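Local coordinates for protein 23S rRNA-specific endonuclease VapC20 (Mycobacterium tuberculosis H37Rv, PDB 5WZF) that cleaves 23S rRNA in the sarcin-ricin loop as the magnesium-dependent endoribonuclease toxin of a type II toxin-antitoxin system, at residues V17-W22 / N51-E56. Residues are numbered along the deposited sequence; the frame is centred on the assembly and turned at random.
Sequences VDTSFW and NHVLGE
Thr19 and Glu56 meet beside the acidic site of this PIN domain, where the end of strand 14-17 and the first turn of helix 19-25 pack against helix 51-63. Thr19 OG1 donates to Glu56 OE1 at 2.6 Å, reaching it on the anti side of the carboxylate and 35° out of its plane. Glu56 CG, anti to the backbone N (chi1 -174°), is placed 3.9 Å from Thr19 CG2. The chain is extended beyond CG, and the two side chains cross at about a right angle. A water lies between the same Glu56 OE1 and Asp18 OD1, 2.9 Å from the latter. Asp18 OD1 and Glu56 OE1 are themselves 4.8 Å apart, and the water bridges them.

Deeper in, Val53 packs against the strand end and the start of helix 19-25. Its CG1, anti to the backbone N, approaches the Trp22 ring at the edge, in plane, 3.5 Å from CD1; the same methyl also packs against Val17 O and Thr19 N. Val17 CG1 lies 3.3 Å above the plane of the indole, over the ring centre, and Leu54 CD2 lies over the face opposite, nearest Trp22 NE1. The indole NE1 is hydrogen-bonded to Thr49 OG1, which fixes the ring's polar edge, while Val53 also touches Val110 and Ser114 of helix 109-121.

Asp18, a predicted magnesium ligand whose side chain lies close to that of Asp111, a second predicted ligand, is held by Ser20, in the first turn of the helix it caps. As N-cap of helix 19-25 it accepts through OD2 from Ser20 N, with an N-H...O angle of 162°. That donor sits well above the carboxylate plane, whereas Ser20 OG meets the same OD2 on its anti side at 2.6 Å.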
ATOM      1  N   VAL B  17     -14.241   2.191  -5.266  1.00 13.61           N
ATOM      2  CA  VAL B  17     -13.520   3.421  -5.573  1.00 11.22           C
ATOM      3  C   VAL B  17     -12.019   3.234  -5.446  1.00 10.88           C
ATOM      4  O   VAL B  17     -11.520   2.828  -4.399  1.00 13.62           O
ATOM      5  CB  VAL B  17     -13.960   4.585  -4.668  1.00 16.02           C
ATOM      6  CG1 VAL B  17     -13.285   5.868  -5.119  1.00 14.81           C
ATOM      7  CG2 VAL B  17     -15.476   4.748  -4.716  1.00 16.92           C
ATOM      8  N   ASP B  18     -11.311   3.549  -6.527  1.00 12.82           N
ATOM      9  CA  ASP B  18      -9.865   3.381  -6.603  1.00 12.39           C
ATOM     10  C   ASP B  18      -9.129   4.663  -6.217  1.00 15.47           C
ATOM     11  O   ASP B  18      -9.703   5.753  -6.248  1.00 14.71           O
ATOM     12  CB  ASP B  18      -9.470   2.951  -8.018  1.00 13.43           C
ATOM     13  CG  ASP B  18      -7.979   2.816  -8.193  1.00 17.62           C
ATOM     14  OD1 ASP B  18      -7.358   2.080  -7.398  1.00 18.67           O
ATOM     15  OD2 ASP B  18      -7.426   3.458  -9.113  1.00 15.75           O
ATOM     16  N   THR B  19      -7.861   4.512  -5.856  1.00 12.60           N
ATOM     17  CA  THR B  19      -6.962   5.625  -5.570  1.00 15.55           C
ATOM     18  C   THR B  19      -6.965   6.710  -6.641  1.00 16.46           C
ATOM     19  O   THR B  19      -6.947   7.901  -6.326  1.00 17.52           O
ATOM     20  CB  THR B  19      -5.526   5.106  -5.406  1.00 16.86           C
ATOM     21  OG1 THR B  19      -5.520   4.066  -4.424  1.00 21.77           O
ATOM     22  CG2 THR B  19      -4.569   6.223  -4.990  1.00 19.83           C
ATOM     23  N   SER B  20      -6.985   6.302  -7.905  1.00 13.92           N
ATOM     24  CA  SER B  20      -6.946   7.270  -8.998  1.00 14.41           C
ATOM     25  C   SER B  20      -8.133   8.223  -8.915  1.00 17.33           C
ATOM     26  O   SER B  20      -8.012   9.406  -9.240  1.00 15.52           O
ATOM     27  CB  SER B  20      -6.917   6.558 -10.354  1.00 15.59           C
ATOM     28  OG  SER B  20      -7.988   5.643 -10.479  1.00 16.15           O
ATOM     29  N   PHE B  21      -9.273   7.717  -8.454  1.00 15.39           N
ATOM     30  CA  PHE B  21     -10.454   8.564  -8.321  1.00 14.60           C
ATOM     31  C   PHE B  21     -10.389   9.431  -7.063  1.00 13.26           C
ATOM     32  O   PHE B  21     -10.656  10.632  -7.129  1.00 14.30           O
ATOM     33  CB  PHE B  21     -11.739   7.732  -8.306  1.00 16.40           C
ATOM     34  CG  PHE B  21     -12.989   8.570  -8.245  1.00 16.75           C
ATOM     35  CD1 PHE B  21     -13.592   9.021  -9.408  1.00 17.60           C
ATOM     36  CD2 PHE B  21     -13.541   8.930  -7.025  1.00 17.31           C
ATOM     37  CE1 PHE B  21     -14.728   9.805  -9.356  1.00 20.28           C
ATOM     38  CE2 PHE B  21     -14.674   9.717  -6.967  1.00 20.20           C
ATOM     39  CZ  PHE B  21     -15.269  10.153  -8.133  1.00 19.76           C
ATOM     40  N   TRP B  22     -10.049   8.826  -5.927  1.00 12.73           N
ATOM     41  CA  TRP B  22      -9.948   9.575  -4.677  1.00 12.69           C
ATOM     42  C   TRP B  22      -8.975  10.741  -4.812  1.00 13.76           C
ATOM     43  O   TRP B  22      -9.231  11.843  -4.323  1.00 15.52           O
ATOM     44  CB  TRP B  22      -9.483   8.684  -3.521  1.00 13.75           C
ATOM     45  CG  TRP B  22     -10.465   7.687  -2.966  1.00 13.37           C
ATOM     46  CD1 TRP B  22     -10.215   6.372  -2.707  1.00 14.58           C
ATOM     47  CD2 TRP B  22     -11.819   7.924  -2.555  1.00 15.83           C
ATOM     48  NE1 TRP B  22     -11.328   5.769  -2.178  1.00 18.94           N
ATOM     49  CE2 TRP B  22     -12.329   6.701  -2.071  1.00 17.78           C
ATOM     50  CE3 TRP B  22     -12.655   9.045  -2.558  1.00 17.23           C
ATOM     51  CZ2 TRP B  22     -13.632   6.565  -1.599  1.00 15.92           C
ATOM     52  CZ3 TRP B  22     -13.951   8.909  -2.090  1.00 19.19           C
ATOM     53  CH2 TRP B  22     -14.425   7.678  -1.615  1.00 19.32           C
ATOM     54  N   ASN B  51      -8.939  -0.564   2.607  1.00 14.01           N
ATOM     55  CA  ASN B  51      -7.892  -0.002   3.453  1.00 16.63           C
ATOM     56  C   ASN B  51      -6.623   0.258   2.647  1.00 17.71           C
ATOM     57  O   ASN B  51      -5.961   1.275   2.838  1.00 13.73           O
ATOM     58  CB  ASN B  51      -7.604  -0.924   4.643  1.00 18.57           C
ATOM     59  CG  ASN B  51      -7.205  -2.327   4.220  1.00 20.86           C
ATOM     60  OD1 ASN B  51      -7.755  -2.885   3.271  1.00 20.40           O
ATOM     61  ND2 ASN B  51      -6.237  -2.904   4.926  1.00 21.03           N
ATOM     62  N   HIS B  52      -6.298  -0.646   1.723  1.00 15.16           N
ATOM     63  CA  HIS B  52      -5.104  -0.466   0.904  1.00 15.82           C
ATOM     64  C   HIS B  52      -5.236   0.758   0.002  1.00 17.01           C
ATOM     65  O   HIS B  52      -4.278   1.514  -0.176  1.00 14.63           O
ATOM     66  CB  HIS B  52      -4.822  -1.716   0.063  1.00 16.06           C
ATOM     67  CG  HIS B  52      -4.312  -2.877   0.858  1.00 18.71           C
ATOM     68  ND1 HIS B  52      -3.033  -2.924   1.372  1.00 22.09           N
ATOM     69  CD2 HIS B  52      -4.903  -4.040   1.222  1.00 25.15           C
ATOM     70  CE1 HIS B  52      -2.861  -4.061   2.021  1.00 25.14           C
ATOM     71  NE2 HIS B  52      -3.982  -4.756   1.946  1.00 23.35           N
ATOM     72  N   VAL B  53      -6.429   0.964  -0.549  1.00 13.82           N
ATOM     73  CA  VAL B  53      -6.678   2.108  -1.419  1.00 12.09           C
ATOM     74  C   VAL B  53      -6.584   3.420  -0.639  1.00 12.53           C
ATOM     75  O   VAL B  53      -5.944   4.371  -1.091  1.00 14.32           O
ATOM     76  CB  VAL B  53      -8.057   2.015  -2.104  1.00 11.04           C
ATOM     77  CG1 VAL B  53      -8.490   3.380  -2.634  1.00 14.40           C
ATOM     78  CG2 VAL B  53      -8.016   0.989  -3.231  1.00 14.10           C
ATOM     79  N   LEU B  54      -7.214   3.466   0.532  1.00 11.67           N
ATOM     80  CA  LEU B  54      -7.184   4.681   1.339  1.00 12.59           C
ATOM     81  C   LEU B  54      -5.749   5.012   1.727  1.00 15.32           C
ATOM     82  O   LEU B  54      -5.343   6.171   1.707  1.00 15.81           O
ATOM     83  CB  LEU B  54      -8.055   4.541   2.588  1.00 15.82           C
ATOM     84  CG  LEU B  54      -9.565   4.647   2.368  1.00 21.79           C
ATOM     85  CD1 LEU B  54     -10.315   4.693   3.699  1.00 23.27           C
ATOM     86  CD2 LEU B  54      -9.895   5.869   1.513  1.00 21.41           C
ATOM     87  N   GLY B  55      -4.984   3.983   2.069  1.00 15.64           N
ATOM     88  CA  GLY B  55      -3.583   4.169   2.392  1.00 14.53           C
ATOM     89  C   GLY B  55      -2.804   4.742   1.225  1.00 16.49           C
ATOM     90  O   GLY B  55      -2.016   5.670   1.391  1.00 16.03           O
ATOM     91  N   GLU B  56      -3.034   4.191   0.037  1.00 11.58           N
ATOM     92  CA  GLU B  56      -2.321   4.621  -1.155  1.00 14.85           C
ATOM     93  C   GLU B  56      -2.733   6.045  -1.505  1.00 13.30           C
ATOM     94  O   GLU B  56      -1.928   6.838  -1.991  1.00 16.23           O
ATOM     95  CB  GLU B  56      -2.602   3.669  -2.323  1.00 18.01           C
ATOM     96  CG  GLU B  56      -1.797   3.946  -3.582  1.00 19.88           C
ATOM     97  CD  GLU B  56      -2.222   3.065  -4.748  1.00 24.07           C
ATOM     98  OE1 GLU B  56      -3.402   2.670  -4.798  1.00 24.58           O
ATOM     99  OE2 GLU B  56      -1.372   2.767  -5.607  1.00 28.52           O
TER
HETATM  100  O   HOH W   1      -4.481   2.055  -7.240  1.00 29.50           O